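Local structure of teichoic acid D-alanine hydrolase (5ZH8) at residues N234-K238 / I239-L243; N370-V373 / R374-I378; G200-P203 / K204-K207; P276-L279 / D280-Y283; I115-T118 / P119-F123. The protein hydrolyses the D-alanyl esters of wall and lipoteichoic acids, which affects cell-wall structure and the level of methicillin resistance in Staphylococcus aureus. All blocks are in the same frame, centred on the assembly; numbering follows the deposited sequence.

Along the chain the five contacts come in the order 5, 3, 1, 4, 2, in series, and all belong to one beta-lactamase-type fold. Contact 2 opens the helix 371-382, which packs on strands 349-355 and 359-365 of the large antiparallel sheet. Contact 5 leads into strand 123-124 of the three-stranded sheet, about 20 Å from contact 2 between centres. Contact 1 lies near the C-terminal end of helix 231-240, and contact 4 is a turn ahead of strand 288-290, with about 8 Å between their nearest atoms. Contact 3 is peripheral, its centre about 42 Å from that of contact 5. None touches another: they shape separate local joints, helix ends and turns, round the fold.

Contact 1 of 5, residues N234-K238 / I239-L243; sequences NYYTK and IGDPL
Tyr235 lies against Ile239 and Gly240 near the C-terminal end of helix 231-240, which has a wider pi-type turn here. With chi1 at 161° its ring is swung away from the backbone N, and from CB it runs along the backbone of the next turn. CD1 passes Ile239 CB, and Tyr235 CE1 comes 4.0 Å from Ile239 CG2, the two side chains crossing at about a right angle. Farther out, Tyr235 CZ and OH are each 3.6 Å from Gly240 CA, while Gly240 N sits over one face of the ring, toward its rim. The carbonyl of the same residue is gripped twice: Tyr235 O accepts from Gly240 N at 2.7 Å and from Ile239 N at 2.8 Å, the donors reaching it from opposite faces of its plane. One residue on, Asp241 N binds Tyr236 O at 2.9 Å, and Asp241 OD1 lies at the Tyr236 ring edge, 3.5 Å from CD1. This stretch is therefore held by i+5 bonds as well as a regular one. Arg55 serves both side chains, through a salt bridge with the carboxylate and a cation-pi contact with the Tyr236 ring, which probably helps to balance the Asp241 charge.

Contact 2 of 5, residues N370-V373 / R374-I378; sequences NNEV and RIKHI
Residues 370-373 meet Arg374, Ile375 and Lys376 in a local contact at the start of helix 371-382, which lies on strands 349-355 and 359-365 of the large antiparallel sheet. Asn370 is the N-cap: its OD1 accepts from Val373 N at 3.2 Å in a nearly straight bond (170°), with the donor well above the amide plane, and more weakly from Glu372 N. Regular backbone bonds follow, Ile375 N to Asn371 O at 3.0 Å being the first of three. Arg374 folds back over this start. A chi1 of -60° turns its extended chain past the cap, bringing Arg374 CG 3.5 Å from Asn370 O and Arg374 CD 3.9 Å from Asn371 OD1, the Asn371 and Arg374 side chains crossing at about a right angle; the guanidinium continues to Ser86. On another side, Glu372 and Lys376 touch through their aliphatic parts, Glu372 CG lying 3.8 Å from Lys376 CE. The carboxylate bends away at chi2 (85°) to Arg341 and Tyr354, and Glu372 OE2 is 5.5 Å from Lys376 NZ, not in contact. Tyr266 of the second subunit packs on Asn370 and Val373. A C-terminal helix packed on the antiparallel sheet, here begun by an N-cap, belongs to the fold shared by penicillin-binding proteins and beta-lactamases.

Contact 3 of 5, residues G200-P203 / K204-K207; sequences GIDP and KKYK
Asp202 is the hub of this surface turn, its carboxylate meeting the chains of both Lys204 and Lys205. The aspartate is extended away from its own N (chi1 -177°), which carries the carboxylate out beside the two lysines. Lys205 runs alongside Asp202, both side chains pointing the same way, with Lys205 CG 3.6 Å from Asp202 OD2. This is contact through methylene groups, since Lys205 NZ stays 5.4 Å from Asp202 OD2. Lys204 instead lies obliquely across the aspartate. Its chain leaves CB wedged between N and C of its own backbone (chi1 66°), then bends at chi3 and chi4, curling NZ back to a long salt bridge of 3.5 Å with Asp202 OD1. The backbone itself makes a tight turn closed by i+3 bonds. Tyr206 N donates to Pro203 O at 2.9 Å, and Lys205 N makes a weak bond to Asp202 O at 3.0 Å. Tyr206 CB sits 3.2 Å from Pro203 O, while its ring turns off to a cation-pi contact with Lys163. The turn lies in the loop between helices 189-199 and 213-227, anchored by backbone bonds between Gly200 and Tyr178 and between Asp202 and Gly176. With Lys204 exposed and its ion pair long, the charge attraction is probably modest, and the short backbone bond between Tyr206 N and Pro203 O probably contributes more to the shape of the turn.

Contact 4 of 5, residues P276-L279 / D280-Y283; sequences PNIL and DQYY
The Tyr282 ring has Ile278 O at its edge, in plane, 3.8 Å from CD2, while Ile278 CD1 approaches from a slant to 3.7 Å from Tyr282 CE2; the two side chains lie side by side and point the same way. They belong to a tight turn of consecutive i+3 bonds, in the loop between strands 272-273 and 288-290 of the beta-lactamase-type fold. Phe346 also meets the Tyr282 ring, with the planes about 55° apart. The Tyr283 ring has Asp280 O in plane at its edge, with Leu279 O at a slant 3.9 Å from Tyr283 CE1, and it packs against Phe250 at about 30°. Gln281 N donates to Ile278 O at 3.1 Å, and Tyr282 N makes a weak bond of 3.3 Å to Leu279 O, which also accepts from Asn287 ND2. Gln281 folds back across the turn: with chi1 at 84° and a bend at chi2, its chain passes Ile278 O and lays the amide beside the isoleucine. Both ends of that buried amide are satisfied, NE2 by Ser183 O and OE1 by the Tyr180 hydroxyl, which fixes its rotation. Tyr282 OH is bonded to Asp213, tying the turn to the region of helix 213-227. The amide nitrogen, Gln281 NE2, lies 3.4 Å from Ile278 CB.

Contact 5 of 5, residues I115-T118 / P119-F123; sequences IKNT and PNTMF
Thr118 and Thr121 open and close a type I beta turn, and with Asn117 they bury the most surface in this link between strands 115-116 and 123-124. The turn is bound in both directions. Thr121 N donates to Thr118 O at 3.1 Å, and Thr118 N returns a nearly straight bond of 2.9 Å to Thr121 OG1. With chi1 at -54°, that hydroxyl stands beside its own backbone N and faces Thr118; it is also bonded to Gln109 OE1. The Thr118 hydroxyl, brought over the turn by a chi1 of 64°, accepts a weak bond of 3.2 Å from Asn120 N, a weak ST turn at its start. The Asn120 amide is bonded to Ser63 O and Leu65 N, joining the turn to a preceding loop. Asn117 lies against Thr121 and Phe123. Its ND2 goes to Tyr106 O, while its side chain slants over that of Thr121 and crosses that of Phe123 at about a right angle, with amide and ring planes 41° apart. Phe123 in turn packs on Phe351 of the large sheet. The shared oxygen, Asn117 OD1, rests 3.5 Å from Thr121 CG2 and 3.7 Å from Phe123 CZ.

Contact 1 of 5, residues N234-K238 / I239-L243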
loop_
_atom_site.group_PDB
_atom_site.type_symbol
_atom_site.label_atom_id
_atom_site.label_comp_id
_atom_site.label_asym_id
_atom_site.label_seq_id
_atom_site.Cartn_x
_atom_site.Cartn_y
_atom_site.Cartn_z
ATOM N N ASN A 234 1.247 30.549 10.909
ATOM C CA ASN A 234 1.281 30.046 12.271
ATOM C C ASN A 234 2.392 29.014 12.428
ATOM O O ASN A 234 3.126 29.045 13.416
ATOM C CB ASN A 234 -0.073 29.457 12.684
ATOM C CG ASN A 234 -1.096 30.525 13.069
ATOM O OD1 ASN A 234 -2.211 30.552 12.549
ATOM N ND2 ASN A 234 -0.732 31.390 14.012
ATOM N N TYR A 235 2.533 28.117 11.450
ATOM C CA TYR A 235 3.605 27.118 11.492
ATOM C C TYR A 235 4.997 27.752 11.488
ATOM O O TYR A 235 5.848 27.381 12.291
ATOM C CB TYR A 235 3.529 26.121 10.333
ATOM C CG TYR A 235 4.858 25.415 10.141
ATOM C CD1 TYR A 235 5.219 24.327 10.933
ATOM C CD2 TYR A 235 5.782 25.876 9.204
ATOM C CE1 TYR A 235 6.445 23.710 10.778
ATOM C CE2 TYR A 235 7.013 25.260 9.048
ATOM C CZ TYR A 235 7.334 24.182 9.838
ATOM O OH TYR A 235 8.556 23.587 9.673
ATOM N N TYR A 236 5.242 28.678 10.569
ATOM C CA TYR A 236 6.576 29.278 10.465
ATOM C C TYR A 236 6.913 30.164 11.668
ATOM O O TYR A 236 7.991 30.039 12.256
ATOM C CB TYR A 236 6.757 30.059 9.156
ATOM C CG TYR A 236 7.226 29.197 8.007
ATOM C CD1 TYR A 236 8.499 28.631 8.000
ATOM C CD2 TYR A 236 6.378 28.902 6.952
ATOM C CE1 TYR A 236 8.923 27.834 6.952
ATOM C CE2 TYR A 236 6.789 28.097 5.900
ATOM C CZ TYR A 236 8.063 27.565 5.903
ATOM O OH TYR A 236 8.488 26.775 4.860
ATOM N N THR A 237 5.994 31.048 12.035
ATOM C CA THR A 237 6.224 31.974 13.140
ATOM C C THR A 237 6.355 31.254 14.494
ATOM O O THR A 237 7.178 31.639 15.327
ATOM C CB THR A 237 5.103 33.027 13.231
ATOM O OG1 THR A 237 3.833 32.370 13.237
ATOM C CG2 THR A 237 5.151 33.963 12.057
ATOM N N LYS A 238 5.561 30.202 14.694
ATOM C CA LYS A 238 5.505 29.518 15.990
ATOM C C LYS A 238 6.335 28.235 16.098
ATOM O O LYS A 238 6.582 27.763 17.206
ATOM C CB LYS A 238 4.054 29.209 16.370
ATOM C CG LYS A 238 3.139 30.419 16.490
ATOM C CD LYS A 238 1.737 29.963 16.873
ATOM C CE LYS A 238 0.790 31.120 17.136
ATOM N NZ LYS A 238 1.118 31.824 18.404
ATOM N N ILE A 239 6.754 27.658 14.975
ATOM C CA ILE A 239 7.539 26.404 15.001
ATOM C C ILE A 239 8.714 26.434 14.026
ATOM O O ILE A 239 9.866 26.334 14.441
ATOM C CB ILE A 239 6.663 25.167 14.688
ATOM C CG1 ILE A 239 5.533 25.024 15.715
ATOM C CG2 ILE A 239 7.513 23.897 14.662
ATOM C CD1 ILE A 239 4.403 24.123 15.263
ATOM N N GLY A 240 8.412 26.570 12.733
ATOM C CA GLY A 240 9.416 26.485 11.667
ATOM C C GLY A 240 10.659 27.311 11.906
ATOM O O GLY A 240 11.774 26.785 11.883
ATOM N N ASP A 241 10.461 28.605 12.150
ATOM C CA ASP A 241 11.568 29.547 12.332
ATOM C C ASP A 241 12.214 29.476 13.716
ATOM O O ASP A 241 13.439 29.402 13.806
ATOM C CB ASP A 241 11.126 30.984 12.003
ATOM C CG ASP A 241 10.818 31.178 10.527
ATOM O OD1 ASP A 241 11.104 30.256 9.724
ATOM O OD2 ASP A 241 10.293 32.252 10.173
ATOM N N PRO A 242 11.410 29.504 14.798
ATOM C CA PRO A 242 11.990 29.318 16.135
ATOM C C PRO A 242 12.903 28.098 16.263
ATOM O O PRO A 242 13.949 28.192 16.903
ATOM C CB PRO A 242 10.762 29.159 17.030
ATOM C CG PRO A 242 9.728 29.990 16.360
ATOM C CD PRO A 242 9.982 29.868 14.882
ATOM N N LEU A 243 12.522 26.976 15.655
ATOM C CA LEU A 243 13.332 25.758 15.734
ATOM C C LEU A 243 14.249 25.557 14.518
ATOM O O LEU A 243 14.740 24.457 14.295
ATOM C CB LEU A 243 12.431 24.540 15.947
ATOM C CG LEU A 243 11.485 24.597 17.154
ATOM C CD1 LEU A 243 10.830 23.241 17.376
ATOM C CD2 LEU A 243 12.199 25.054 18.420
#

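Contact 2 of 5, residues N370-V373 / R374-I378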
loop_
_atom_site.group_PDB
_atom_site.type_symbol
_atom_site.label_atom_id
_atom_site.label_comp_id
_atom_site.label_asym_id
_atom_site.label_seq_id
_atom_site.Cartn_x
_atom_site.Cartn_y
_atom_site.Cartn_z
ATOM N N ASN A 370 6.774 -1.489 2.710
ATOM C CA ASN A 370 6.666 -1.669 4.149
ATOM C C ASN A 370 7.801 -0.943 4.873
ATOM O O ASN A 370 8.916 -1.464 5.007
ATOM C CB ASN A 370 6.677 -3.158 4.479
ATOM C CG ASN A 370 6.243 -3.447 5.894
ATOM O OD1 ASN A 370 6.283 -2.575 6.760
ATOM N ND2 ASN A 370 5.824 -4.684 6.136
ATOM N N ASN A 371 7.516 0.265 5.347
ATOM C CA ASN A 371 8.520 1.045 6.059
ATOM C C ASN A 371 8.630 0.611 7.532
ATOM O O ASN A 371 9.676 0.778 8.153
ATOM C CB ASN A 371 8.195 2.543 5.953
ATOM C CG ASN A 371 9.419 3.424 6.121
ATOM O OD1 ASN A 371 10.491 3.130 5.576
ATOM N ND2 ASN A 371 9.266 4.515 6.869
ATOM N N GLU A 372 7.551 0.051 8.079
ATOM C CA GLU A 372 7.466 -0.240 9.520
ATOM C C GLU A 372 8.399 -1.373 9.916
ATOM O O GLU A 372 9.046 -1.316 10.953
ATOM C CB GLU A 372 6.043 -0.610 9.921
ATOM C CG GLU A 372 5.780 -0.456 11.410
ATOM C CD GLU A 372 5.387 0.960 11.816
ATOM O OE1 GLU A 372 4.899 1.709 10.956
ATOM O OE2 GLU A 372 5.540 1.323 13.003
ATOM N N VAL A 373 8.456 -2.403 9.081
ATOM C CA VAL A 373 9.360 -3.513 9.308
ATOM C C VAL A 373 10.792 -2.996 9.337
ATOM O O VAL A 373 11.603 -3.463 10.135
ATOM C CB VAL A 373 9.202 -4.613 8.232
ATOM C CG1 VAL A 373 10.343 -5.614 8.305
ATOM C CG2 VAL A 373 7.875 -5.343 8.398
ATOM N N ARG A 374 11.093 -2.022 8.482
ATOM C CA ARG A 374 12.454 -1.493 8.390
ATOM C C ARG A 374 12.830 -0.730 9.650
ATOM O O ARG A 374 13.857 -1.001 10.263
ATOM C CB ARG A 374 12.623 -0.576 7.172
ATOM C CG ARG A 374 12.347 -1.221 5.820
ATOM C CD ARG A 374 12.398 -0.164 4.726
ATOM N NE ARG A 374 12.361 -0.715 3.370
ATOM C CZ ARG A 374 13.381 -1.320 2.773
ATOM N NH1 ARG A 374 14.530 -1.496 3.412
ATOM N NH2 ARG A 374 13.249 -1.768 1.535
ATOM N N ILE A 375 11.992 0.227 10.029
ATOM C CA ILE A 375 12.280 1.084 11.174
ATOM C C ILE A 375 12.278 0.282 12.485
ATOM O O ILE A 375 13.018 0.609 13.405
ATOM C CB ILE A 375 11.311 2.291 11.231
ATOM C CG1 ILE A 375 11.896 3.425 12.077
ATOM C CG2 ILE A 375 9.939 1.879 11.753
ATOM C CD1 ILE A 375 11.146 4.733 11.954
ATOM N N LYS A 376 11.468 -0.774 12.557
ATOM C CA LYS A 376 11.472 -1.668 13.720
ATOM C C LYS A 376 12.781 -2.412 13.818
ATOM O O LYS A 376 13.354 -2.541 14.894
ATOM C CB LYS A 376 10.339 -2.689 13.653
ATOM C CG LYS A 376 8.978 -2.134 14.009
ATOM C CD LYS A 376 7.893 -3.157 13.716
ATOM C CE LYS A 376 6.544 -2.739 14.295
ATOM N NZ LYS A 376 5.713 -3.914 14.720
ATOM N N HIS A 377 13.248 -2.906 12.683
ATOM C CA HIS A 377 14.474 -3.673 12.649
ATOM C C HIS A 377 15.638 -2.807 13.105
ATOM O O HIS A 377 16.533 -3.276 13.795
ATOM C CB HIS A 377 14.719 -4.211 11.248
ATOM C CG HIS A 377 15.972 -5.014 11.125
ATOM N ND1 HIS A 377 16.139 -6.232 11.748
ATOM C CD2 HIS A 377 17.117 -4.777 10.446
ATOM C CE1 HIS A 377 17.336 -6.707 11.466
ATOM N NE2 HIS A 377 17.946 -5.849 10.668
ATOM N N ILE A 378 15.613 -1.535 12.731
ATOM C CA ILE A 378 16.663 -0.603 13.122
ATOM C C ILE A 378 16.574 -0.273 14.620
ATOM O O ILE A 378 17.564 -0.334 15.340
ATOM C CB ILE A 378 16.583 0.681 12.275
ATOM C CG1 ILE A 378 17.000 0.371 10.836
ATOM C CG2 ILE A 378 17.449 1.784 12.866
ATOM C CD1 ILE A 378 16.803 1.520 9.865
#

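Contact 3 of 5, residues G200-P203 / K204-K207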
loop_
_atom_site.group_PDB
_atom_site.type_symbol
_atom_site.label_atom_id
_atom_site.label_comp_id
_atom_site.label_asym_id
_atom_site.label_seq_id
_atom_site.Cartn_x
_atom_site.Cartn_y
_atom_site.Cartn_z
ATOM N N GLY A 200 -20.855 15.932 7.676
ATOM C CA GLY A 200 -21.240 15.903 9.075
ATOM C C GLY A 200 -20.965 14.597 9.790
ATOM O O GLY A 200 -20.001 13.880 9.491
ATOM N N ILE A 201 -21.847 14.281 10.734
ATOM C CA ILE A 201 -21.648 13.178 11.683
ATOM C C ILE A 201 -22.212 11.856 11.175
ATOM O O ILE A 201 -23.204 11.823 10.446
ATOM C CB ILE A 201 -22.229 13.546 13.084
ATOM C CG1 ILE A 201 -21.106 14.033 13.991
ATOM C CG2 ILE A 201 -22.891 12.372 13.809
ATOM C CD1 ILE A 201 -20.322 15.186 13.410
ATOM N N ASP A 202 -21.557 10.775 11.583
ATOM C CA ASP A 202 -22.022 9.421 11.335
ATOM C C ASP A 202 -22.446 8.812 12.677
ATOM O O ASP A 202 -21.585 8.494 13.508
ATOM C CB ASP A 202 -20.903 8.602 10.701
ATOM C CG ASP A 202 -21.338 7.201 10.343
ATOM O OD1 ASP A 202 -22.533 6.998 10.049
ATOM O OD2 ASP A 202 -20.477 6.299 10.348
ATOM N N PRO A 203 -23.770 8.676 12.909
ATOM C CA PRO A 203 -24.268 8.299 14.232
ATOM C C PRO A 203 -23.621 7.063 14.834
ATOM O O PRO A 203 -23.175 7.131 15.968
ATOM C CB PRO A 203 -25.757 8.063 13.995
ATOM C CG PRO A 203 -26.098 9.013 12.904
ATOM C CD PRO A 203 -24.870 9.144 12.047
ATOM N N LYS A 204 -23.564 5.960 14.087
ATOM C CA LYS A 204 -23.012 4.692 14.588
ATOM C C LYS A 204 -21.559 4.814 15.063
ATOM O O LYS A 204 -21.148 4.125 15.990
ATOM C CB LYS A 204 -23.147 3.580 13.534
ATOM C CG LYS A 204 -22.332 3.759 12.254
ATOM C CD LYS A 204 -22.583 2.631 11.256
ATOM C CE LYS A 204 -23.986 2.668 10.652
ATOM N NZ LYS A 204 -24.282 3.955 9.962
ATOM N N LYS A 205 -20.806 5.701 14.414
ATOM C CA LYS A 205 -19.415 5.966 14.763
ATOM C C LYS A 205 -19.237 7.113 15.765
ATOM O O LYS A 205 -18.109 7.503 16.052
ATOM C CB LYS A 205 -18.602 6.227 13.486
ATOM C CG LYS A 205 -18.237 4.939 12.754
ATOM C CD LYS A 205 -17.015 4.270 13.380
ATOM C CE LYS A 205 -17.017 2.752 13.207
ATOM N NZ LYS A 205 -17.048 2.323 11.781
ATOM N N TYR A 206 -20.324 7.668 16.284
ATOM C CA TYR A 206 -20.182 8.747 17.271
ATOM C C TYR A 206 -19.467 8.282 18.548
ATOM O O TYR A 206 -19.751 7.209 19.087
ATOM C CB TYR A 206 -21.527 9.395 17.610
ATOM C CG TYR A 206 -21.460 10.314 18.814
ATOM C CD1 TYR A 206 -20.778 11.533 18.753
ATOM C CD2 TYR A 206 -22.076 9.965 20.022
ATOM C CE1 TYR A 206 -20.710 12.370 19.855
ATOM C CE2 TYR A 206 -22.012 10.797 21.126
ATOM C CZ TYR A 206 -21.331 11.998 21.039
ATOM O OH TYR A 206 -21.273 12.825 22.140
ATOM N N LYS A 207 -18.549 9.116 19.035
ATOM C CA LYS A 207 -17.727 8.821 20.215
ATOM C C LYS A 207 -16.978 7.473 20.155
ATOM O O LYS A 207 -16.676 6.877 21.188
ATOM C CB LYS A 207 -18.565 8.941 21.504
ATOM C CG LYS A 207 -17.772 9.232 22.775
ATOM C CD LYS A 207 -17.151 10.629 22.824
ATOM C CE LYS A 207 -18.151 11.717 23.204
ATOM N NZ LYS A 207 -17.538 12.747 24.090
#

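Contact 4 of 5, residues P276-L279 / D280-Y283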
loop_
_atom_site.group_PDB
_atom_site.type_symbol
_atom_site.label_atom_id
_atom_site.label_comp_id
_atom_site.label_asym_id
_atom_site.label_seq_id
_atom_site.Cartn_x
_atom_site.Cartn_y
_atom_site.Cartn_z
ATOM N N PRO A 276 0.914 14.317 -6.386
ATOM C CA PRO A 276 -0.024 14.942 -5.458
ATOM C C PRO A 276 -0.899 15.969 -6.175
ATOM O O PRO A 276 -0.383 16.873 -6.838
ATOM C CB PRO A 276 0.888 15.615 -4.433
ATOM C CG PRO A 276 2.164 14.858 -4.495
ATOM C CD PRO A 276 2.310 14.477 -5.938
ATOM N N ASN A 277 -2.213 15.801 -6.047
ATOM C CA ASN A 277 -3.192 16.606 -6.773
ATOM C C ASN A 277 -4.190 17.333 -5.853
ATOM O O ASN A 277 -5.114 17.987 -6.346
ATOM C CB ASN A 277 -3.948 15.711 -7.765
ATOM C CG ASN A 277 -4.593 14.502 -7.101
ATOM O OD1 ASN A 277 -4.385 14.231 -5.918
ATOM N ND2 ASN A 277 -5.402 13.788 -7.856
ATOM N N ILE A 278 -3.997 17.222 -4.537
ATOM C CA ILE A 278 -4.960 17.736 -3.557
ATOM C C ILE A 278 -4.312 18.455 -2.361
ATOM O O ILE A 278 -4.980 18.752 -1.372
ATOM C CB ILE A 278 -5.844 16.590 -3.012
ATOM C CG1 ILE A 278 -4.981 15.481 -2.397
ATOM C CG2 ILE A 278 -6.729 16.033 -4.115
ATOM C CD1 ILE A 278 -5.766 14.407 -1.671
ATOM N N LEU A 279 -3.021 18.752 -2.456
ATOM C CA LEU A 279 -2.278 19.282 -1.317
ATOM C C LEU A 279 -2.636 20.739 -1.005
ATOM O O LEU A 279 -2.335 21.238 0.086
ATOM C CB LEU A 279 -0.775 19.122 -1.552
ATOM C CG LEU A 279 -0.256 17.692 -1.780
ATOM C CD1 LEU A 279 1.261 17.706 -1.861
ATOM C CD2 LEU A 279 -0.731 16.751 -0.682
ATOM N N ASP A 280 -3.279 21.419 -1.950
ATOM C CA ASP A 280 -3.831 22.765 -1.703
ATOM C C ASP A 280 -4.964 22.787 -0.661
ATOM O O ASP A 280 -5.199 23.811 -0.032
ATOM C CB ASP A 280 -4.292 23.429 -3.017
ATOM C CG ASP A 280 -5.299 22.592 -3.799
ATOM O OD1 ASP A 280 -5.527 21.404 -3.459
ATOM O OD2 ASP A 280 -5.856 23.134 -4.779
ATOM N N GLN A 281 -5.644 21.656 -0.478
ATOM C CA GLN A 281 -6.734 21.537 0.490
ATOM C C GLN A 281 -6.328 20.770 1.754
ATOM O O GLN A 281 -7.164 20.513 2.621
ATOM C CB GLN A 281 -7.928 20.839 -0.176
ATOM C CG GLN A 281 -7.865 19.312 -0.183
ATOM C CD GLN A 281 -8.553 18.679 -1.380
ATOM O OE1 GLN A 281 -9.422 17.823 -1.226
ATOM N NE2 GLN A 281 -8.158 19.093 -2.583
ATOM N N TYR A 282 -5.048 20.410 1.857
ATOM C CA TYR A 282 -4.568 19.507 2.908
ATOM C C TYR A 282 -3.641 20.171 3.927
ATOM O O TYR A 282 -2.773 19.511 4.510
ATOM C CB TYR A 282 -3.890 18.278 2.275
ATOM C CG TYR A 282 -4.643 16.992 2.527
ATOM C CD1 TYR A 282 -4.468 16.287 3.717
ATOM C CD2 TYR A 282 -5.546 16.494 1.594
ATOM C CE1 TYR A 282 -5.163 15.119 3.960
ATOM C CE2 TYR A 282 -6.245 15.325 1.830
ATOM C CZ TYR A 282 -6.051 14.641 3.014
ATOM O OH TYR A 282 -6.746 13.478 3.244
ATOM N N TYR A 283 -3.840 21.465 4.164
ATOM C CA TYR A 283 -3.025 22.196 5.135
ATOM C C TYR A 283 -3.311 21.700 6.543
ATOM O O TYR A 283 -4.408 21.890 7.061
ATOM C CB TYR A 283 -3.268 23.702 5.036
ATOM C CG TYR A 283 -2.534 24.348 3.882
ATOM C CD1 TYR A 283 -3.062 24.320 2.598
ATOM C CD2 TYR A 283 -1.306 24.977 4.076
ATOM C CE1 TYR A 283 -2.390 24.902 1.538
ATOM C CE2 TYR A 283 -0.629 25.561 3.022
ATOM C CZ TYR A 283 -1.179 25.523 1.753
ATOM O OH TYR A 283 -0.532 26.106 0.688
#

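Contact 5 of 5, residues I115-T118 / P119-F123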
loop_
_atom_site.group_PDB
_atom_site.type_symbol
_atom_site.label_atom_id
_atom_site.label_comp_id
_atom_site.label_asym_id
_atom_site.label_seq_id
_atom_site.Cartn_x
_atom_site.Cartn_y
_atom_site.Cartn_z
ATOM N N ILE A 115 17.738 11.737 -10.451
ATOM C CA ILE A 115 18.214 12.477 -9.288
ATOM C C ILE A 115 18.257 11.545 -8.089
ATOM O O ILE A 115 17.227 11.012 -7.678
ATOM C CB ILE A 115 17.286 13.661 -8.945
ATOM C CG1 ILE A 115 17.208 14.644 -10.123
ATOM C CG2 ILE A 115 17.748 14.364 -7.662
ATOM C CD1 ILE A 115 16.018 15.579 -10.050
ATOM N N LYS A 116 19.448 11.359 -7.529
ATOM C CA LYS A 116 19.625 10.486 -6.366
ATOM C C LYS A 116 19.081 11.129 -5.101
ATOM O O LYS A 116 19.064 12.342 -4.989
ATOM C CB LYS A 116 21.102 10.123 -6.178
ATOM C CG LYS A 116 21.623 9.137 -7.217
ATOM C CD LYS A 116 22.584 8.136 -6.590
ATOM C CE LYS A 116 22.995 7.040 -7.564
ATOM N NZ LYS A 116 23.887 7.555 -8.646
ATOM N N ASN A 117 18.629 10.302 -4.162
ATOM C CA ASN A 117 18.249 10.769 -2.818
ATOM C C ASN A 117 19.479 11.228 -2.048
ATOM O O ASN A 117 20.463 10.501 -1.951
ATOM C CB ASN A 117 17.563 9.661 -2.015
ATOM C CG ASN A 117 16.109 9.472 -2.395
ATOM O OD1 ASN A 117 15.356 10.429 -2.494
ATOM N ND2 ASN A 117 15.703 8.225 -2.583
ATOM N N THR A 118 19.417 12.435 -1.504
ATOM C CA THR A 118 20.492 12.978 -0.687
ATOM C C THR A 118 19.905 13.387 0.654
ATOM O O THR A 118 18.689 13.299 0.841
ATOM C CB THR A 118 21.124 14.198 -1.372
ATOM O OG1 THR A 118 20.152 15.239 -1.487
ATOM C CG2 THR A 118 21.608 13.834 -2.757
ATOM N N PRO A 119 20.756 13.822 1.599
ATOM C CA PRO A 119 20.211 14.380 2.843
ATOM C C PRO A 119 19.341 15.621 2.624
ATOM O O PRO A 119 18.494 15.932 3.456
ATOM C CB PRO A 119 21.467 14.727 3.649
ATOM C CG PRO A 119 22.492 13.752 3.174
ATOM C CD PRO A 119 22.209 13.584 1.700
ATOM N N ASN A 120 19.544 16.311 1.505
ATOM C CA ASN A 120 18.721 17.468 1.140
ATOM C C ASN A 120 17.315 17.115 0.650
ATOM O O ASN A 120 16.430 17.972 0.662
ATOM C CB ASN A 120 19.428 18.320 0.086
ATOM C CG ASN A 120 20.184 19.472 0.695
ATOM O OD1 ASN A 120 21.410 19.431 0.818
ATOM N ND2 ASN A 120 19.449 20.503 1.115
ATOM N N THR A 121 17.112 15.871 0.219
ATOM C CA THR A 121 15.808 15.428 -0.255
ATOM C C THR A 121 14.732 15.569 0.821
ATOM O O THR A 121 14.895 15.087 1.953
ATOM C CB THR A 121 15.840 13.960 -0.698
ATOM O OG1 THR A 121 16.883 13.773 -1.660
ATOM C CG2 THR A 121 14.510 13.558 -1.311
ATOM N N MET A 122 13.637 16.223 0.448
ATOM C CA MET A 122 12.500 16.446 1.334
ATOM C C MET A 122 11.352 15.544 0.900
ATOM O O MET A 122 10.998 15.508 -0.277
ATOM C CB MET A 122 12.068 17.914 1.272
ATOM C CG MET A 122 13.150 18.875 1.725
ATOM S SD MET A 122 12.945 20.564 1.149
ATOM C CE MET A 122 11.593 21.144 2.171
ATOM N N PHE A 123 10.776 14.825 1.857
ATOM C CA PHE A 123 9.729 13.849 1.577
ATOM C C PHE A 123 8.385 14.322 2.089
ATOM O O PHE A 123 8.307 14.972 3.120
ATOM C CB PHE A 123 10.068 12.509 2.231
ATOM C CG PHE A 123 11.326 11.890 1.708
ATOM C CD1 PHE A 123 12.560 12.317 2.167
ATOM C CD2 PHE A 123 11.276 10.894 0.751
ATOM C CE1 PHE A 123 13.723 11.757 1.683
ATOM C CE2 PHE A 123 12.439 10.333 0.264
ATOM C CZ PHE A 123 13.664 10.762 0.729
#